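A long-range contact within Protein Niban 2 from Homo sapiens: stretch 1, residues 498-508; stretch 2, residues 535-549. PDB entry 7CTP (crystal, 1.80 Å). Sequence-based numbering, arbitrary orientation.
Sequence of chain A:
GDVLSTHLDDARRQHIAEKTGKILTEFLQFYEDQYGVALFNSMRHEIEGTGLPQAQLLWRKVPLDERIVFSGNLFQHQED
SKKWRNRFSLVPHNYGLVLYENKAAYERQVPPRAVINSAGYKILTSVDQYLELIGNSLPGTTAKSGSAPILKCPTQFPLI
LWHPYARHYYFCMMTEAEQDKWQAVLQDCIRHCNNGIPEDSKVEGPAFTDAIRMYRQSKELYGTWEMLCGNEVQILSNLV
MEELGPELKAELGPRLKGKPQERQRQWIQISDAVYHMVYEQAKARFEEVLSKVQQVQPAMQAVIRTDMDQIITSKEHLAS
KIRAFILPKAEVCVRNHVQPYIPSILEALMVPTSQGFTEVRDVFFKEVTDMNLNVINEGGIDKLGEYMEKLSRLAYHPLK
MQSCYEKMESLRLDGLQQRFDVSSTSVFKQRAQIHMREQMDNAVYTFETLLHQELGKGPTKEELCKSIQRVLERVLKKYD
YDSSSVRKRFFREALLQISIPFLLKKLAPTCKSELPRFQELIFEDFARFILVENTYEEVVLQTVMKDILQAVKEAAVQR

Stretch 1 498-508: ISIPFLLKKLA
Stretch 2 (535-549) TYEEVVLQTVMKDIL

Both stretches are helical throughout and belong to longer helices. Their axes approach to 9.9 Å, with 125° between N-to-C directions, so sequence runs obliquely opposed: early stretch 2 meets late stretch 1. Register is set by Ile 500 CA to Leu 541 CA at 6.5 Å and Ser 499 CA to Val 544 CA at 7.8 Å. Helix 498-508 is kinked at Pro 501, whose ring nitrogen has no hydrogen to donate to the preceding turn; bonding resumes with Leu 503 N to Ser 499 O at 3.0 Å.

No direct hydrogen bond crosses the interface, which buries 478 Å²; the packing is chiefly apolar. Tyr 536 (chi1 162°, chi2 68°) starts sideways, but its end reaches stretch 1: CE2 lies 3.6 Å from Leu 504 CD2, oblique to the ring, and OH lies 3.4 Å from Leu 507 CB. One water bridges the helices, donating to Leu 504 O at 2.7 Å and hydrogen bonding to Tyr 536 OH at 2.6 Å. Glu 537 (m, t) sets its CD 3.8 Å from Leu 504 CD1, while both carboxylate oxygens are satisfied elsewhere in the structure.

Val 540 (t) points toward stretch 1 among three leucines, all m, t: its CG1 is 3.9 Å from Leu 503 CD1, and its CG2 is 3.9 Å from Leu 504 CD2 and 4.1 Å from Leu 507 CD1. Leu 541 (chi1 179°, chi2 145°) meets Ile 500 (m, t), CD1 to CD1, at 3.6 Å. Thr 543 (p) turns its hydroxyl back to its own helix, OG1 donating to Val 540 O at 2.6 Å. Val 544 (m) places CG1 3.5 Å from Leu 503 CD1 and CG2 4.3 Å from Ile 500 CG1. Finally, Ile 548 (m, t) brings CD1 within 4.0 Å of Ser 499 OG (chi1 p), a van der Waals contact.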

ATOM      1  N   ILE A 498      -5.926 -14.059   0.418  1.00 28.33           N
ATOM      2  CA  ILE A 498      -6.506 -14.693  -0.766  1.00 30.14           C
ATOM      3  C   ILE A 498      -7.605 -15.680  -0.388  1.00 28.20           C
ATOM      4  O   ILE A 498      -8.653 -15.740  -1.039  1.00 33.44           O
ATOM      5  CB  ILE A 498      -5.405 -15.375  -1.597  1.00 24.40           C
ATOM      6  CG1 ILE A 498      -4.522 -14.326  -2.292  1.00 32.60           C
ATOM      7  CG2 ILE A 498      -6.033 -16.337  -2.612  1.00 28.36           C
ATOM      8  CD1 ILE A 498      -3.135 -14.822  -2.639  1.00 35.09           C
ATOM      9  N   SER A 499      -7.404 -16.447   0.680  1.00 28.96           N
ATOM     10  CA  SER A 499      -8.297 -17.568   0.966  1.00 23.13           C
ATOM     11  C   SER A 499      -9.555 -17.147   1.726  1.00 25.82           C
ATOM     12  O   SER A 499     -10.639 -17.684   1.476  1.00 25.68           O
ATOM     13  CB  SER A 499      -7.525 -18.639   1.737  1.00 29.42           C
ATOM     14  OG  SER A 499      -7.111 -18.158   3.001  1.00 32.46           O
ATOM     15  N   ILE A 500      -9.450 -16.208   2.660  1.00 23.82           N
ATOM     16  CA  ILE A 500     -10.599 -15.907   3.517  1.00 21.80           C
ATOM     17  C   ILE A 500     -11.700 -15.205   2.718  1.00 23.02           C
ATOM     18  O   ILE A 500     -12.874 -15.591   2.852  1.00 22.60           O
ATOM     19  CB  ILE A 500     -10.177 -15.113   4.763  1.00 25.81           C
ATOM     20  CG1 ILE A 500      -9.391 -16.021   5.714  1.00 29.91           C
ATOM     21  CG2 ILE A 500     -11.398 -14.582   5.497  1.00 24.38           C
ATOM     22  CD1 ILE A 500      -8.862 -15.303   6.937  1.00 31.89           C
ATOM     23  N   PRO A 501     -11.412 -14.206   1.872  1.00 23.36           N
ATOM     24  CA  PRO A 501     -12.519 -13.612   1.091  1.00 25.94           C
ATOM     25  C   PRO A 501     -13.224 -14.626   0.221  1.00 25.55           C
ATOM     26  O   PRO A 501     -14.444 -14.542   0.018  1.00 24.37           O
ATOM     27  CB  PRO A 501     -11.825 -12.535   0.248  1.00 25.60           C
ATOM     28  CG  PRO A 501     -10.600 -12.196   1.014  1.00 27.27           C
ATOM     29  CD  PRO A 501     -10.142 -13.507   1.598  1.00 28.24           C
ATOM     30  N   PHE A 502     -12.468 -15.592  -0.303  1.00 23.27           N
ATOM     31  CA  PHE A 502     -13.066 -16.678  -1.068  1.00 27.58           C
ATOM     32  C   PHE A 502     -14.056 -17.470  -0.218  1.00 22.67           C
ATOM     33  O   PHE A 502     -15.195 -17.715  -0.635  1.00 25.47           O
ATOM     34  CB  PHE A 502     -11.961 -17.585  -1.603  1.00 25.47           C
ATOM     35  CG  PHE A 502     -12.469 -18.822  -2.288  1.00 27.11           C
ATOM     36  CD1 PHE A 502     -12.863 -18.776  -3.611  1.00 28.05           C
ATOM     37  CD2 PHE A 502     -12.556 -20.027  -1.600  1.00 26.79           C
ATOM     38  CE1 PHE A 502     -13.340 -19.919  -4.250  1.00 39.55           C
ATOM     39  CE2 PHE A 502     -13.029 -21.171  -2.228  1.00 31.11           C
ATOM     40  CZ  PHE A 502     -13.423 -21.112  -3.558  1.00 32.38           C
ATOM     41  N   LEU A 503     -13.632 -17.879   0.977  1.00 22.24           N
ATOM     42  CA  LEU A 503     -14.496 -18.661   1.860  1.00 26.05           C
ATOM     43  C   LEU A 503     -15.720 -17.866   2.284  1.00 26.04           C
ATOM     44  O   LEU A 503     -16.838 -18.392   2.319  1.00 25.16           O
ATOM     45  CB  LEU A 503     -13.712 -19.104   3.092  1.00 29.41           C
ATOM     46  CG  LEU A 503     -12.657 -20.181   2.885  1.00 35.01           C
ATOM     47  CD1 LEU A 503     -11.801 -20.237   4.132  1.00 28.25           C
ATOM     48  CD2 LEU A 503     -13.316 -21.525   2.602  1.00 29.09           C
ATOM     49  N   LEU A 504     -15.518 -16.597   2.649  1.00 23.12           N
ATOM     50  CA  LEU A 504     -16.644 -15.790   3.099  1.00 22.35           C
ATOM     51  C   LEU A 504     -17.687 -15.651   2.001  1.00 19.12           C
ATOM     52  O   LEU A 504     -18.891 -15.718   2.269  1.00 21.41           O
ATOM     53  CB  LEU A 504     -16.147 -14.421   3.560  1.00 21.40           C
ATOM     54  CG  LEU A 504     -15.306 -14.455   4.842  1.00 22.47           C
ATOM     55  CD1 LEU A 504     -14.835 -13.044   5.175  1.00 24.82           C
ATOM     56  CD2 LEU A 504     -16.092 -15.059   6.012  1.00 25.61           C
ATOM     57  N   LYS A 505     -17.244 -15.489   0.756  1.00 23.39           N
ATOM     58  CA  LYS A 505     -18.184 -15.391  -0.355  1.00 21.76           C
ATOM     59  C   LYS A 505     -18.944 -16.699  -0.550  1.00 23.08           C
ATOM     60  O   LYS A 505     -20.171 -16.694  -0.707  1.00 23.62           O
ATOM     61  CB  LYS A 505     -17.458 -14.993  -1.634  1.00 25.44           C
ATOM     62  CG  LYS A 505     -18.428 -14.783  -2.789  1.00 31.32           C
ATOM     63  CD  LYS A 505     -17.703 -14.636  -4.107  1.00 36.01           C
ATOM     64  CE  LYS A 505     -17.626 -13.171  -4.512  1.00 55.08           C
ATOM     65  NZ  LYS A 505     -16.506 -12.918  -5.462  1.00 60.03           N
ATOM     66  N   LYS A 506     -18.236 -17.832  -0.518  1.00 25.24           N
ATOM     67  CA  LYS A 506     -18.903 -19.126  -0.662  1.00 23.29           C
ATOM     68  C   LYS A 506     -19.887 -19.370   0.477  1.00 27.64           C
ATOM     69  O   LYS A 506     -20.972 -19.934   0.267  1.00 26.05           O
ATOM     70  CB  LYS A 506     -17.866 -20.248  -0.717  1.00 26.48           C
ATOM     71  CG  LYS A 506     -16.977 -20.232  -1.952  1.00 29.08           C
ATOM     72  CD  LYS A 506     -17.770 -20.482  -3.228  1.00 35.22           C
ATOM     73  CE  LYS A 506     -16.853 -20.402  -4.459  1.00 36.41           C
ATOM     74  NZ  LYS A 506     -17.638 -20.250  -5.721  1.00 41.06           N
ATOM     75  N   LEU A 507     -19.530 -18.948   1.694  1.00 25.69           N
ATOM     76  CA  LEU A 507     -20.387 -19.168   2.855  1.00 25.59           C
ATOM     77  C   LEU A 507     -21.497 -18.131   3.000  1.00 27.23           C
ATOM     78  O   LEU A 507     -22.385 -18.318   3.834  1.00 26.23           O
ATOM     79  CB  LEU A 507     -19.538 -19.204   4.132  1.00 21.80           C
ATOM     80  CG  LEU A 507     -18.549 -20.373   4.265  1.00 24.29           C
ATOM     81  CD1 LEU A 507     -17.563 -20.151   5.404  1.00 27.26           C
ATOM     82  CD2 LEU A 507     -19.291 -21.692   4.448  1.00 27.59           C
ATOM     83  N   ALA A 508     -21.488 -17.063   2.202  1.00 25.24           N
ATOM     84  CA  ALA A 508     -22.446 -15.977   2.415  1.00 25.96           C
ATOM     85  C   ALA A 508     -23.906 -16.409   2.304  1.00 27.75           C
ATOM     86  O   ALA A 508     -24.713 -15.939   3.127  1.00 28.95           O
ATOM     87  CB  ALA A 508     -22.154 -14.820   1.454  1.00 30.81           C
ATOM     88  N   THR A 535     -16.203 -11.748  14.827  1.00 26.03           N
ATOM     89  CA  THR A 535     -16.053 -13.037  15.489  1.00 25.68           C
ATOM     90  C   THR A 535     -16.257 -14.175  14.496  1.00 24.81           C
ATOM     91  O   THR A 535     -15.472 -15.133  14.451  1.00 28.58           O
ATOM     92  CB  THR A 535     -17.037 -13.135  16.650  1.00 34.57           C
ATOM     93  OG1 THR A 535     -16.808 -12.042  17.559  1.00 29.22           O
ATOM     94  CG2 THR A 535     -16.851 -14.454  17.398  1.00 29.67           C
ATOM     95  N   TYR A 536     -17.295 -14.062  13.668  1.00 25.47           N
ATOM     96  CA  TYR A 536     -17.525 -15.027  12.596  1.00 27.82           C
ATOM     97  C   TYR A 536     -16.319 -15.127  11.666  1.00 28.25           C
ATOM     98  O   TYR A 536     -15.873 -16.228  11.320  1.00 27.03           O
ATOM     99  CB  TYR A 536     -18.783 -14.628  11.828  1.00 24.33           C
ATOM    100  CG  TYR A 536     -18.920 -15.255  10.450  1.00 23.01           C
ATOM    101  CD1 TYR A 536     -19.144 -16.619  10.305  1.00 28.93           C
ATOM    102  CD2 TYR A 536     -18.863 -14.473   9.302  1.00 25.44           C
ATOM    103  CE1 TYR A 536     -19.290 -17.192   9.050  1.00 31.95           C
ATOM    104  CE2 TYR A 536     -19.010 -15.036   8.041  1.00 26.85           C
ATOM    105  CZ  TYR A 536     -19.223 -16.395   7.923  1.00 28.40           C
ATOM    106  OH  TYR A 536     -19.370 -16.952   6.668  1.00 32.39           O
ATOM    107  N   GLU A 537     -15.763 -13.983  11.259  1.00 26.02           N
ATOM    108  CA  GLU A 537     -14.611 -14.020  10.364  1.00 25.65           C
ATOM    109  C   GLU A 537     -13.400 -14.654  11.038  1.00 29.58           C
ATOM    110  O   GLU A 537     -12.597 -15.323  10.376  1.00 26.49           O
ATOM    111  CB  GLU A 537     -14.288 -12.616   9.854  1.00 29.14           C
ATOM    112  CG  GLU A 537     -15.378 -12.057   8.951  1.00 28.67           C
ATOM    113  CD  GLU A 537     -14.980 -10.777   8.249  1.00 32.25           C
ATOM    114  OE1 GLU A 537     -13.813 -10.344   8.391  1.00 38.65           O
ATOM    115  OE2 GLU A 537     -15.846 -10.214   7.540  1.00 35.01           O
ATOM    116  N   GLU A 538     -13.250 -14.467  12.355  1.00 28.94           N
ATOM    117  CA  GLU A 538     -12.170 -15.141  13.075  1.00 26.49           C
ATOM    118  C   GLU A 538     -12.394 -16.650  13.112  1.00 24.16           C
ATOM    119  O   GLU A 538     -11.432 -17.425  13.041  1.00 30.38           O
ATOM    120  CB  GLU A 538     -12.045 -14.593  14.503  1.00 29.00           C
ATOM    121  CG  GLU A 538     -11.517 -13.163  14.590  1.00 39.45           C
ATOM    122  CD  GLU A 538     -11.432 -12.651  16.025  1.00 63.87           C
ATOM    123  OE1 GLU A 538     -11.579 -11.425  16.242  1.00 49.80           O
ATOM    124  OE2 GLU A 538     -11.222 -13.479  16.936  1.00 46.78           O
ATOM    125  N   VAL A 539     -13.650 -17.085  13.234  1.00 27.77           N
ATOM    126  CA  VAL A 539     -13.954 -18.516  13.182  1.00 27.94           C
ATOM    127  C   VAL A 539     -13.550 -19.091  11.828  1.00 29.39           C
ATOM    128  O   VAL A 539     -12.912 -20.148  11.740  1.00 31.27           O
ATOM    129  CB  VAL A 539     -15.443 -18.765  13.481  1.00 29.01           C
ATOM    130  CG1 VAL A 539     -15.850 -20.190  13.062  1.00 31.39           C
ATOM    131  CG2 VAL A 539     -15.723 -18.552  14.966  1.00 29.35           C
ATOM    132  N   VAL A 540     -13.884 -18.377  10.753  1.00 29.29           N
ATOM    133  CA  VAL A 540     -13.513 -18.829   9.412  1.00 29.33           C
ATOM    134  C   VAL A 540     -11.996 -18.845   9.251  1.00 33.57           C
ATOM    135  O   VAL A 540     -11.424 -19.778   8.668  1.00 31.74           O
ATOM    136  CB  VAL A 540     -14.181 -17.943   8.347  1.00 25.74           C
ATOM    137  CG1 VAL A 540     -13.678 -18.322   6.957  1.00 30.06           C
ATOM    138  CG2 VAL A 540     -15.690 -18.076   8.437  1.00 29.25           C
ATOM    139  N   LEU A 541     -11.324 -17.800   9.746  1.00 28.19           N
ATOM    140  CA  LEU A 541      -9.867 -17.738   9.661  1.00 31.19           C
ATOM    141  C   LEU A 541      -9.229 -18.969  10.283  1.00 28.41           C
ATOM    142  O   LEU A 541      -8.232 -19.487   9.768  1.00 34.60           O
ATOM    143  CB  LEU A 541      -9.344 -16.467  10.341  1.00 27.62           C
ATOM    144  CG  LEU A 541      -7.829 -16.220  10.381  1.00 35.26           C
ATOM    145  CD1 LEU A 541      -7.535 -14.736  10.254  1.00 37.15           C
ATOM    146  CD2 LEU A 541      -7.191 -16.762  11.660  1.00 41.08           C
ATOM    147  N   GLN A 542      -9.787 -19.449  11.397  1.00 28.68           N
ATOM    148  CA  GLN A 542      -9.159 -20.564  12.098  1.00 35.97           C
ATOM    149  C   GLN A 542      -9.261 -21.860  11.302  1.00 37.99           C
ATOM    150  O   GLN A 542      -8.447 -22.767  11.501  1.00 41.21           O
ATOM    151  CB  GLN A 542      -9.772 -20.730  13.487  1.00 38.61           C
ATOM    152  CG  GLN A 542      -9.260 -19.710  14.504  1.00 38.38           C
ATOM    153  CD  GLN A 542      -7.748 -19.707  14.626  1.00 53.48           C
ATOM    154  OE1 GLN A 542      -7.115 -20.763  14.685  1.00 48.65           O
ATOM    155  NE2 GLN A 542      -7.159 -18.516  14.671  1.00 56.15           N
ATOM    156  N   THR A 543     -10.218 -21.955  10.375  1.00 36.82           N
ATOM    157  CA  THR A 543     -10.355 -23.175   9.581  1.00 30.13           C
ATOM    158  C   THR A 543      -9.258 -23.313   8.529  1.00 38.42           C
ATOM    159  O   THR A 543      -8.957 -24.433   8.100  1.00 38.09           O
ATOM    160  CB  THR A 543     -11.725 -23.225   8.905  1.00 35.54           C
ATOM    161  OG1 THR A 543     -11.785 -22.235   7.868  1.00 35.71           O
ATOM    162  CG2 THR A 543     -12.822 -22.982   9.903  1.00 35.60           C
ATOM    163  N   VAL A 544      -8.655 -22.209   8.082  1.00 31.72           N
ATOM    164  CA  VAL A 544      -7.526 -22.315   7.157  1.00 37.16           C
ATOM    165  C   VAL A 544      -6.179 -22.237   7.853  1.00 40.34           C
ATOM    166  O   VAL A 544      -5.150 -22.505   7.210  1.00 36.89           O
ATOM    167  CB  VAL A 544      -7.568 -21.234   6.059  1.00 43.89           C
ATOM    168  CG1 VAL A 544      -8.696 -21.481   5.114  1.00 43.56           C
ATOM    169  CG2 VAL A 544      -7.646 -19.842   6.670  1.00 40.39           C
ATOM    170  N   MET A 545      -6.149 -21.895   9.143  1.00 35.37           N
ATOM    171  CA  MET A 545      -4.886 -21.583   9.803  1.00 39.88           C
ATOM    172  C   MET A 545      -3.940 -22.777   9.811  1.00 43.18           C
ATOM    173  O   MET A 545      -2.736 -22.621   9.577  1.00 45.16           O
ATOM    174  CB  MET A 545      -5.157 -21.098  11.224  1.00 40.64           C
ATOM    175  CG  MET A 545      -4.144 -20.086  11.718  1.00 54.17           C
ATOM    176  SD  MET A 545      -3.893 -18.741  10.552  1.00 61.19           S
ATOM    177  CE  MET A 545      -2.234 -18.262  10.989  1.00 54.01           C
ATOM    178  N   LYS A 546      -4.463 -23.978  10.074  1.00 47.14           N
ATOM    179  CA  LYS A 546      -3.609 -25.165  10.101  1.00 58.04           C
ATOM    180  C   LYS A 546      -2.959 -25.399   8.744  1.00 42.83           C
ATOM    181  O   LYS A 546      -1.732 -25.520   8.644  1.00 48.89           O
ATOM    182  CB  LYS A 546      -4.409 -26.395  10.533  1.00 54.41           C
ATOM    183  CG  LYS A 546      -3.611 -27.705  10.490  1.00 67.54           C
ATOM    184  CD  LYS A 546      -4.395 -28.841  11.131  1.00 72.41           C
ATOM    185  CE  LYS A 546      -3.865 -30.207  10.711  1.00 77.35           C
ATOM    186  NZ  LYS A 546      -4.780 -30.926   9.775  1.00 74.09           N
ATOM    187  N   ASP A 547      -3.770 -25.429   7.680  1.00 40.96           N
ATOM    188  CA  ASP A 547      -3.239 -25.643   6.337  1.00 47.98           C
ATOM    189  C   ASP A 547      -2.215 -24.575   5.961  1.00 54.96           C
ATOM    190  O   ASP A 547      -1.180 -24.886   5.361  1.00 57.15           O
ATOM    191  CB  ASP A 547      -4.378 -25.682   5.318  1.00 46.61           C
ATOM    192  CG  ASP A 547      -5.212 -26.946   5.422  1.00 61.76           C
ATOM    193  OD1 ASP A 547      -4.619 -28.042   5.545  1.00 62.80           O
ATOM    194  OD2 ASP A 547      -6.460 -26.846   5.388  1.00 46.81           O
ATOM    195  N   ILE A 548      -2.469 -23.316   6.326  1.00 39.74           N
ATOM    196  CA  ILE A 548      -1.559 -22.235   5.950  1.00 40.96           C
ATOM    197  C   ILE A 548      -0.260 -22.319   6.735  1.00 44.06           C
ATOM    198  O   ILE A 548       0.833 -22.228   6.165  1.00 44.76           O
ATOM    199  CB  ILE A 548      -2.234 -20.867   6.142  1.00 33.21           C
ATOM    200  CG1 ILE A 548      -3.284 -20.655   5.055  1.00 38.03           C
ATOM    201  CG2 ILE A 548      -1.188 -19.749   6.130  1.00 35.26           C
ATOM    202  CD1 ILE A 548      -4.006 -19.357   5.168  1.00 34.51           C
ATOM    203  N   LEU A 549      -0.354 -22.460   8.060  1.00 50.81           N
ATOM    204  CA  LEU A 549       0.863 -22.544   8.858  1.00 52.19           C
ATOM    205  C   LEU A 549       1.671 -23.772   8.486  1.00 52.79           C
ATOM    206  O   LEU A 549       2.904 -23.733   8.502  1.00 69.65           O
ATOM    207  CB  LEU A 549       0.537 -22.547  10.353  1.00 47.56           C
ATOM    208  CG  LEU A 549       0.002 -21.232  10.913  1.00 47.10           C
ATOM    209  CD1 LEU A 549      -0.819 -21.486  12.167  1.00 51.75           C
ATOM    210  CD2 LEU A 549       1.127 -20.239  11.180  1.00 69.42           C
TER
HETATM  211  O   HOH W   1     -19.897 -15.255   4.731  1.00 26.71           O